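Local coordinates for protein BCAM1869 (Burkholderia cenocepacia, PDB 4O2H) that probably regulates transcription in quorum sensing as an RsaM homologue and associates with a second copy of itself, at residues H10-V21 with R65-V74; I91-A102 with T115-L123. All coordinates share one frame; numbering follows the deposited sequence.

Interaction 1 of 2, residues H10-V21 with R65-V74; sequences HPVPGPSPDGYV and RTAGAGVAYV
Gly70 N donates to Pro11 O across 3.0 Å, the single hydrogen bond between the N-terminal run 10-21 and the hairpin connection 65-74. The N-H points well at its acceptor (155°), but the donor stands above the carbonyl plane of Pro11. Gly70 belongs to the type II turn Gly68 to Val71, whose ends are joined by backbone bonds in both directions, so the donor sits in a turn closed by its own bonds. A CA-H...O contact follows further along: Ala72 CA lies 3.4 Å from Pro13 O, and the Ala72 methyl presses on the same oxygen.

Methyl-to-methyl pairs form at two places. At the turn, Val12 CG1, anti to its backbone N (chi1 177°), comes to 3.8 Å from Ala67 CB. Nearer the sheet, Val21 CG2 meets Ala72 CB at 3.8 Å, and Val21 CG1 reaches Val74 CG2 at 4.1 Å. Other side chains pack on the backbone: both Val12 methyls flank the Gly68 carbonyl oxygen, the Pro13 ring sets its CD 3.4 Å from Val71 N, and Val21 CG2 touches Tyr73 O.

Within 65-74, Arg65 folds back so that NH2 bonds Ala72 O at 2.9 Å, with a weaker bond from NE; Val71 CG1 lies over one guanidinium face. Tyr73 turns its hydroxyl to His64 and stacks on His139 of the second subunit, where Asn140 also packs on Val12. One backbone bond plus small methyls and proline edges implies that the N-terminal run is laid along the connection chiefly by shape, with few polar ties.

Interaction 2 of 2, residues I91-A102 with T115-L123; sequences IAGGDVRSNVMA and TAAALAARL
Val96 and Ala116 meet CB to CB at 4.1 Å, where the end of strand 89-98 passes over helix 112-125. From that CB, the Val96 side chain splits over the helix. CG1, anti to the backbone N (chi1 163°), reaches Leu119 CB at 4.0 Å; CG2, on the branch beside the backbone N, lies near Ala116 O and comes within 4.3 Å of both Ala120 CB and Leu123 CD1. One valine thus spans two turns of helix. Ile91 extends the apolar row, its CD1 lying 3.9 Å from Ala120 CB and also touching Leu123, with Trp78 and Trp128 packed round this end.

Leu119 CD1 touches Val96 CG1 too, then lies against Ser98 OG and CB and near Val100 CB. The Ser98 hydroxyl accepts from Val100 N, an ST turn where the chain passes from one strand to the next.

Beyond it, strand segment 100-102 runs at 104° to helix segment 115-123. Here Thr115 OG1 accepts from Ala102 N at 2.9 Å, nearly straight at 163°, and is also bonded to Gly111 O; its CG2 methyl rests against Val100 O at 3.3 Å. Leu28 of helix 25-29 packs against Val100, Ala102 and Leu119. The small side chains of Ala116 and Ala120 are consistent with the close approach at Val96, whose CA is 5.2 Å from Ala116 CA. The chemistry implies an apolar seam fastened at one end by a threonine hydroxyl serving both strand and loop.

In the fold
Interaction 1 is a surface contact about 16 Å from the centre of the chain to its own centre, between two loop regions; interaction 2, centred about 6 Å from it, is partly buried and joins a helix to strands. Interaction 1 rests on a backbone-to-backbone bond with proline, valine and alanine packing, interaction 2 on more extensive aliphatic packing with a side-chain hydroxyl bond. They meet mainly round Asn99, whose O probably accepts from Val21 N and whose ND2 probably donates to Tyr73 O, with Tyr20 packing on Met101 beside it. Val21 also bonds the backbone of Met101, at the start of the parallel pairing of 21-24 with 100-103. Both contacts touch the second subunit.

Interaction 1 of 2, residues H10-V21 with R65-V74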
loop_
_atom_site.group_PDB
_atom_site.type_symbol
_atom_site.label_atom_id
_atom_site.label_comp_id
_atom_site.label_asym_id
_atom_site.label_seq_id
_atom_site.Cartn_x
_atom_site.Cartn_y
_atom_site.Cartn_z
ATOM N N HIS A 10 -22.812 10.806 -17.903
ATOM C CA HIS A 10 -21.931 11.949 -17.656
ATOM C C HIS A 10 -20.469 11.447 -17.700
ATOM O O HIS A 10 -20.237 10.263 -17.420
ATOM C CB HIS A 10 -22.266 12.627 -16.308
ATOM C CG HIS A 10 -23.357 13.660 -16.392
ATOM N ND1 HIS A 10 -23.528 14.608 -15.392
ATOM C CD2 HIS A 10 -24.295 13.869 -17.351
ATOM C CE1 HIS A 10 -24.546 15.363 -15.783
ATOM N NE2 HIS A 10 -25.039 14.958 -16.954
ATOM N N PRO A 11 -19.475 12.265 -18.117
ATOM C CA PRO A 11 -18.097 11.733 -18.199
ATOM C C PRO A 11 -17.567 11.176 -16.866
ATOM O O PRO A 11 -17.904 11.712 -15.810
ATOM C CB PRO A 11 -17.257 12.945 -18.642
ATOM C CG PRO A 11 -18.138 14.154 -18.477
ATOM C CD PRO A 11 -19.549 13.680 -18.552
ATOM N N VAL A 12 -16.776 10.092 -16.924
ATOM C CA VAL A 12 -16.057 9.545 -15.753
ATOM C C VAL A 12 -14.893 10.536 -15.557
ATOM O O VAL A 12 -14.035 10.611 -16.431
ATOM C CB VAL A 12 -15.589 8.070 -15.944
ATOM C CG1 VAL A 12 -14.784 7.567 -14.739
ATOM C CG2 VAL A 12 -16.769 7.148 -16.225
ATOM N N PRO A 13 -14.914 11.426 -14.543
ATOM C CA PRO A 13 -13.809 12.394 -14.432
ATOM C C PRO A 13 -12.543 11.765 -13.888
ATOM O O PRO A 13 -12.590 10.870 -13.057
ATOM C CB PRO A 13 -14.343 13.449 -13.454
ATOM C CG PRO A 13 -15.450 12.775 -12.688
ATOM C CD PRO A 13 -15.834 11.503 -13.384
ATOM N N GLY A 14 -11.422 12.217 -14.400
ATOM C CA GLY A 14 -10.132 11.807 -13.895
ATOM C C GLY A 14 -9.678 12.900 -12.946
ATOM O O GLY A 14 -10.390 13.896 -12.728
ATOM N N PRO A 15 -8.483 12.761 -12.363
ATOM C CA PRO A 15 -7.966 13.844 -11.514
ATOM C C PRO A 15 -7.795 15.169 -12.278
ATOM O O PRO A 15 -7.849 15.201 -13.517
ATOM C CB PRO A 15 -6.564 13.313 -11.104
ATOM C CG PRO A 15 -6.587 11.852 -11.351
ATOM C CD PRO A 15 -7.486 11.678 -12.531
ATOM N N SER A 16 -7.495 16.246 -11.536
ATOM C CA SER A 16 -7.074 17.513 -12.107
ATOM C C SER A 16 -5.747 17.270 -12.857
ATOM O O SER A 16 -5.087 16.277 -12.555
ATOM C CB SER A 16 -6.862 18.548 -11.007
ATOM O OG SER A 16 -8.042 18.785 -10.266
ATOM N N PRO A 17 -5.305 18.158 -13.793
ATOM C CA PRO A 17 -4.048 17.895 -14.530
ATOM C C PRO A 17 -2.828 17.655 -13.620
ATOM O O PRO A 17 -1.924 16.922 -14.011
ATOM C CB PRO A 17 -3.870 19.173 -15.387
ATOM C CG PRO A 17 -5.231 19.688 -15.583
ATOM C CD PRO A 17 -5.987 19.366 -14.307
ATOM N N ASP A 18 -2.818 18.217 -12.391
ATOM C CA ASP A 18 -1.716 18.027 -11.434
ATOM C C ASP A 18 -1.844 16.684 -10.661
ATOM O O ASP A 18 -0.994 16.390 -9.830
ATOM C CB ASP A 18 -1.586 19.230 -10.469
ATOM C CG ASP A 18 -2.670 19.350 -9.399
ATOM O OD1 ASP A 18 -3.793 18.831 -9.622
ATOM O OD2 ASP A 18 -2.397 19.979 -8.346
ATOM N N GLY A 19 -2.863 15.867 -10.973
ATOM C CA GLY A 19 -3.035 14.532 -10.384
ATOM C C GLY A 19 -3.919 14.393 -9.152
ATOM O O GLY A 19 -4.109 13.279 -8.667
ATOM N N TYR A 20 -4.469 15.495 -8.628
ATOM C CA TYR A 20 -5.364 15.428 -7.465
ATOM C C TYR A 20 -6.805 15.543 -7.859
ATOM O O TYR A 20 -7.119 16.306 -8.770
ATOM C CB TYR A 20 -5.052 16.535 -6.453
ATOM C CG TYR A 20 -3.680 16.424 -5.835
ATOM C CD1 TYR A 20 -3.451 15.591 -4.742
ATOM C CD2 TYR A 20 -2.610 17.176 -6.323
ATOM C CE1 TYR A 20 -2.203 15.538 -4.120
ATOM C CE2 TYR A 20 -1.334 17.072 -5.755
ATOM C CZ TYR A 20 -1.143 16.255 -4.645
ATOM O OH TYR A 20 0.084 16.153 -4.052
ATOM N N VAL A 21 -7.678 14.775 -7.171
ATOM C CA VAL A 21 -9.154 14.824 -7.239
ATOM C C VAL A 21 -9.573 15.891 -6.228
ATOM O O VAL A 21 -9.324 15.708 -5.038
ATOM C CB VAL A 21 -9.823 13.433 -6.945
ATOM C CG1 VAL A 21 -11.355 13.561 -6.826
ATOM C CG2 VAL A 21 -9.445 12.415 -8.023
ATOM N N ARG A 65 -12.372 4.509 -3.622
ATOM C CA ARG A 65 -13.722 4.824 -4.081
ATOM C C ARG A 65 -13.675 4.621 -5.549
ATOM O O ARG A 65 -12.892 5.306 -6.244
ATOM C CB ARG A 65 -14.219 6.221 -3.710
ATOM C CG ARG A 65 -15.636 6.405 -4.265
ATOM C CD ARG A 65 -16.115 7.830 -4.331
ATOM N NE ARG A 65 -15.272 8.708 -5.139
ATOM C CZ ARG A 65 -15.463 10.016 -5.220
ATOM N NH1 ARG A 65 -16.460 10.590 -4.561
ATOM N NH2 ARG A 65 -14.672 10.761 -5.966
ATOM N N THR A 66 -14.453 3.632 -6.022
ATOM C CA THR A 66 -14.462 3.243 -7.434
ATOM C C THR A 66 -15.023 4.382 -8.327
ATOM O O THR A 66 -15.843 5.198 -7.873
ATOM C CB THR A 66 -15.234 1.921 -7.642
ATOM O OG1 THR A 66 -16.573 2.088 -7.206
ATOM C CG2 THR A 66 -14.597 0.731 -6.920
ATOM N N ALA A 67 -14.525 4.442 -9.581
ATOM C CA ALA A 67 -14.941 5.440 -10.553
ATOM C C ALA A 67 -16.334 5.108 -11.105
ATOM O O ALA A 67 -16.733 3.944 -11.131
ATOM C CB ALA A 67 -13.920 5.530 -11.688
ATOM N N GLY A 68 -17.033 6.150 -11.543
ATOM C CA GLY A 68 -18.376 6.111 -12.115
ATOM C C GLY A 68 -18.661 7.446 -12.763
ATOM O O GLY A 68 -17.808 8.344 -12.729
ATOM N N ALA A 69 -19.843 7.590 -13.369
ATOM C CA ALA A 69 -20.248 8.827 -14.026
ATOM C C ALA A 69 -20.263 10.000 -13.039
ATOM O O ALA A 69 -20.953 9.943 -12.032
ATOM C CB ALA A 69 -21.616 8.648 -14.648
ATOM N N GLY A 70 -19.442 11.012 -13.301
ATOM C CA GLY A 70 -19.307 12.197 -12.458
ATOM C C GLY A 70 -18.672 11.934 -11.104
ATOM O O GLY A 70 -18.753 12.788 -10.215
ATOM N N VAL A 71 -18.054 10.727 -10.930
ATOM C CA VAL A 71 -17.405 10.253 -9.702
ATOM C C VAL A 71 -15.972 9.771 -10.048
ATOM O O VAL A 71 -15.790 8.750 -10.727
ATOM C CB VAL A 71 -18.250 9.163 -8.996
ATOM C CG1 VAL A 71 -17.526 8.583 -7.775
ATOM C CG2 VAL A 71 -19.615 9.712 -8.588
ATOM N N ALA A 72 -14.960 10.517 -9.590
ATOM C CA ALA A 72 -13.584 10.152 -9.882
ATOM C C ALA A 72 -13.089 9.023 -8.947
ATOM O O ALA A 72 -13.602 8.833 -7.837
ATOM C CB ALA A 72 -12.672 11.376 -9.783
ATOM N N TYR A 73 -12.102 8.252 -9.429
ATOM C CA TYR A 73 -11.470 7.194 -8.665
ATOM C C TYR A 73 -10.635 7.842 -7.570
ATOM O O TYR A 73 -9.861 8.744 -7.861
ATOM C CB TYR A 73 -10.627 6.289 -9.568
ATOM C CG TYR A 73 -9.981 5.134 -8.823
ATOM C CD1 TYR A 73 -10.747 4.070 -8.346
ATOM C CD2 TYR A 73 -8.602 5.098 -8.608
ATOM C CE1 TYR A 73 -10.162 3.000 -7.679
ATOM C CE2 TYR A 73 -8.009 4.046 -7.901
ATOM C CZ TYR A 73 -8.793 2.993 -7.456
ATOM O OH TYR A 73 -8.221 1.949 -6.790
ATOM N N VAL A 74 -10.875 7.464 -6.321
ATOM C CA VAL A 74 -10.163 8.011 -5.167
ATOM C C VAL A 74 -9.388 6.875 -4.449
ATOM O O VAL A 74 -9.975 5.824 -4.227
ATOM C CB VAL A 74 -11.156 8.743 -4.204
ATOM C CG1 VAL A 74 -10.530 9.009 -2.839
ATOM C CG2 VAL A 74 -11.641 10.046 -4.820
#

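Interaction 2 of 2, residues I91-A102 with T115-L123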
loop_
_atom_site.group_PDB
_atom_site.type_symbol
_atom_site.label_atom_id
_atom_site.label_comp_id
_atom_site.label_asym_id
_atom_site.label_seq_id
_atom_site.Cartn_x
_atom_site.Cartn_y
_atom_site.Cartn_z
ATOM N N ILE A 91 -3.740 5.784 13.291
ATOM C CA ILE A 91 -3.117 6.248 12.055
ATOM C C ILE A 91 -1.794 6.829 12.472
ATOM O O ILE A 91 -1.774 7.837 13.183
ATOM C CB ILE A 91 -3.966 7.262 11.258
ATOM C CG1 ILE A 91 -5.356 6.680 10.934
ATOM C CG2 ILE A 91 -3.193 7.660 9.955
ATOM C CD1 ILE A 91 -6.243 7.489 10.011
ATOM N N ALA A 92 -0.691 6.178 12.081
ATOM C CA ALA A 92 0.660 6.583 12.427
ATOM C C ALA A 92 0.974 8.017 11.912
ATOM O O ALA A 92 0.936 8.284 10.705
ATOM C CB ALA A 92 1.653 5.568 11.872
ATOM N N GLY A 93 1.211 8.931 12.857
ATOM C CA GLY A 93 1.518 10.341 12.601
ATOM C C GLY A 93 0.371 11.156 12.020
ATOM O O GLY A 93 0.567 12.317 11.643
ATOM N N GLY A 94 -0.814 10.537 11.926
ATOM C CA GLY A 94 -2.001 11.115 11.296
ATOM C C GLY A 94 -1.766 11.293 9.806
ATOM O O GLY A 94 -2.513 12.014 9.152
ATOM N N ASP A 95 -0.682 10.678 9.261
ATOM C CA ASP A 95 -0.284 10.769 7.860
ATOM C C ASP A 95 -1.186 9.913 6.998
ATOM O O ASP A 95 -1.401 8.749 7.293
ATOM C CB ASP A 95 1.180 10.351 7.663
ATOM C CG ASP A 95 2.186 11.320 8.250
ATOM O OD1 ASP A 95 2.068 12.533 7.979
ATOM O OD2 ASP A 95 3.134 10.857 8.937
ATOM N N VAL A 96 -1.727 10.490 5.946
ATOM C CA VAL A 96 -2.644 9.802 5.046
ATOM C C VAL A 96 -2.186 10.120 3.646
ATOM O O VAL A 96 -2.038 11.302 3.311
ATOM C CB VAL A 96 -4.123 10.230 5.315
ATOM C CG1 VAL A 96 -5.038 9.866 4.154
ATOM C CG2 VAL A 96 -4.651 9.640 6.620
ATOM N N ARG A 97 -1.937 9.074 2.837
ATOM C CA ARG A 97 -1.554 9.240 1.454
ATOM C C ARG A 97 -2.787 9.024 0.594
ATOM O O ARG A 97 -3.498 8.046 0.789
ATOM C CB ARG A 97 -0.406 8.296 1.071
ATOM C CG ARG A 97 0.178 8.576 -0.325
ATOM C CD ARG A 97 -0.371 7.661 -1.419
ATOM N NE ARG A 97 -0.018 6.279 -1.119
ATOM C CZ ARG A 97 -0.879 5.283 -0.955
ATOM N NH1 ARG A 97 -2.190 5.475 -1.176
ATOM N NH2 ARG A 97 -0.441 4.073 -0.641
ATOM N N SER A 98 -3.041 9.945 -0.360
ATOM C CA SER A 98 -4.185 9.870 -1.265
ATOM C C SER A 98 -3.935 10.627 -2.546
ATOM O O SER A 98 -2.887 11.252 -2.700
ATOM C CB SER A 98 -5.447 10.424 -0.594
ATOM O OG SER A 98 -5.343 11.832 -0.464
ATOM N N ASN A 99 -4.934 10.599 -3.454
ATOM C CA ASN A 99 -4.942 11.348 -4.711
ATOM C C ASN A 99 -5.928 12.499 -4.573
ATOM O O ASN A 99 -6.450 12.996 -5.568
ATOM C CB ASN A 99 -5.282 10.436 -5.909
ATOM C CG ASN A 99 -6.687 9.889 -5.927
ATOM O OD1 ASN A 99 -7.349 9.723 -4.900
ATOM N ND2 ASN A 99 -7.142 9.524 -7.116
ATOM N N VAL A 100 -6.213 12.893 -3.325
ATOM C CA VAL A 100 -7.157 13.967 -3.011
ATOM C C VAL A 100 -6.464 15.251 -2.586
ATOM O O VAL A 100 -5.524 15.234 -1.804
ATOM C CB VAL A 100 -8.187 13.551 -1.916
ATOM C CG1 VAL A 100 -9.105 14.723 -1.497
ATOM C CG2 VAL A 100 -9.017 12.340 -2.355
HETATM N N MSE A 101 -7.018 16.374 -3.041
HETATM C CA MSE A 101 -6.706 17.717 -2.571
HETATM C C MSE A 101 -8.013 18.331 -2.105
HETATM O O MSE A 101 -8.954 18.479 -2.901
HETATM C CB MSE A 101 -5.995 18.582 -3.640
HETATM C CG MSE A 101 -5.778 20.002 -3.194
HETATM SE SE MSE A 101 -4.703 20.147 -1.584
HETATM C CE MSE A 101 -2.977 19.837 -2.327
ATOM N N ALA A 102 -8.093 18.650 -0.799
ATOM C CA ALA A 102 -9.275 19.302 -0.254
ATOM C C ALA A 102 -9.251 20.787 -0.563
ATOM O O ALA A 102 -8.216 21.454 -0.449
ATOM C CB ALA A 102 -9.388 19.071 1.242
ATOM N N THR A 115 -5.922 18.355 4.248
ATOM C CA THR A 115 -6.540 17.303 3.448
ATOM C C THR A 115 -6.450 15.958 4.212
ATOM O O THR A 115 -7.467 15.253 4.353
ATOM C CB THR A 115 -5.887 17.207 2.051
ATOM O OG1 THR A 115 -6.076 18.436 1.311
ATOM C CG2 THR A 115 -6.411 16.013 1.251
ATOM N N ALA A 116 -5.232 15.625 4.716
ATOM C CA ALA A 116 -4.979 14.385 5.436
ATOM C C ALA A 116 -5.841 14.323 6.691
ATOM O O ALA A 116 -6.332 13.247 7.037
ATOM C CB ALA A 116 -3.503 14.262 5.794
ATOM N N ALA A 117 -6.054 15.491 7.340
ATOM C CA ALA A 117 -6.832 15.629 8.553
ATOM C C ALA A 117 -8.297 15.355 8.289
ATOM O O ALA A 117 -8.922 14.626 9.068
ATOM C CB ALA A 117 -6.660 17.028 9.113
ATOM N N ALA A 118 -8.845 15.919 7.191
ATOM C CA ALA A 118 -10.232 15.686 6.800
ATOM C C ALA A 118 -10.431 14.235 6.414
ATOM O O ALA A 118 -11.462 13.668 6.753
ATOM C CB ALA A 118 -10.638 16.603 5.651
ATOM N N LEU A 119 -9.437 13.610 5.761
ATOM C CA LEU A 119 -9.557 12.190 5.399
ATOM C C LEU A 119 -9.469 11.293 6.605
ATOM O O LEU A 119 -10.295 10.375 6.695
ATOM C CB LEU A 119 -8.558 11.745 4.344
ATOM C CG LEU A 119 -8.882 12.199 2.896
ATOM C CD1 LEU A 119 -7.649 12.058 2.004
ATOM C CD2 LEU A 119 -10.002 11.357 2.289
ATOM N N ALA A 120 -8.524 11.573 7.567
ATOM C CA ALA A 120 -8.371 10.755 8.799
ATOM C C ALA A 120 -9.691 10.773 9.602
ATOM O O ALA A 120 -10.096 9.720 10.108
ATOM C CB ALA A 120 -7.181 11.229 9.667
ATOM N N ALA A 121 -10.386 11.936 9.626
ATOM C CA ALA A 121 -11.708 12.127 10.262
ATOM C C ALA A 121 -12.796 11.314 9.522
ATOM O O ALA A 121 -13.558 10.582 10.174
ATOM C CB ALA A 121 -12.091 13.617 10.295
ATOM N N ARG A 122 -12.829 11.367 8.173
ATOM C CA ARG A 122 -13.803 10.536 7.452
ATOM C C ARG A 122 -13.531 9.037 7.724
ATOM O O ARG A 122 -14.471 8.256 7.930
ATOM C CB ARG A 122 -13.788 10.820 5.933
ATOM C CG ARG A 122 -14.803 9.986 5.134
ATOM C CD ARG A 122 -16.211 10.075 5.734
ATOM N NE ARG A 122 -17.200 9.514 4.825
ATOM C CZ ARG A 122 -18.373 9.021 5.194
ATOM N NH1 ARG A 122 -18.741 9.047 6.473
ATOM N NH2 ARG A 122 -19.198 8.508 4.284
ATOM N N LEU A 123 -12.248 8.647 7.770
ATOM C CA LEU A 123 -11.876 7.246 7.997
ATOM C C LEU A 123 -12.376 6.746 9.339
ATOM O O LEU A 123 -12.861 5.624 9.394
ATOM C CB LEU A 123 -10.353 7.010 7.851
ATOM C CG LEU A 123 -9.809 7.304 6.435
ATOM C CD1 LEU A 123 -8.306 7.416 6.436
ATOM C CD2 LEU A 123 -10.348 6.320 5.408
#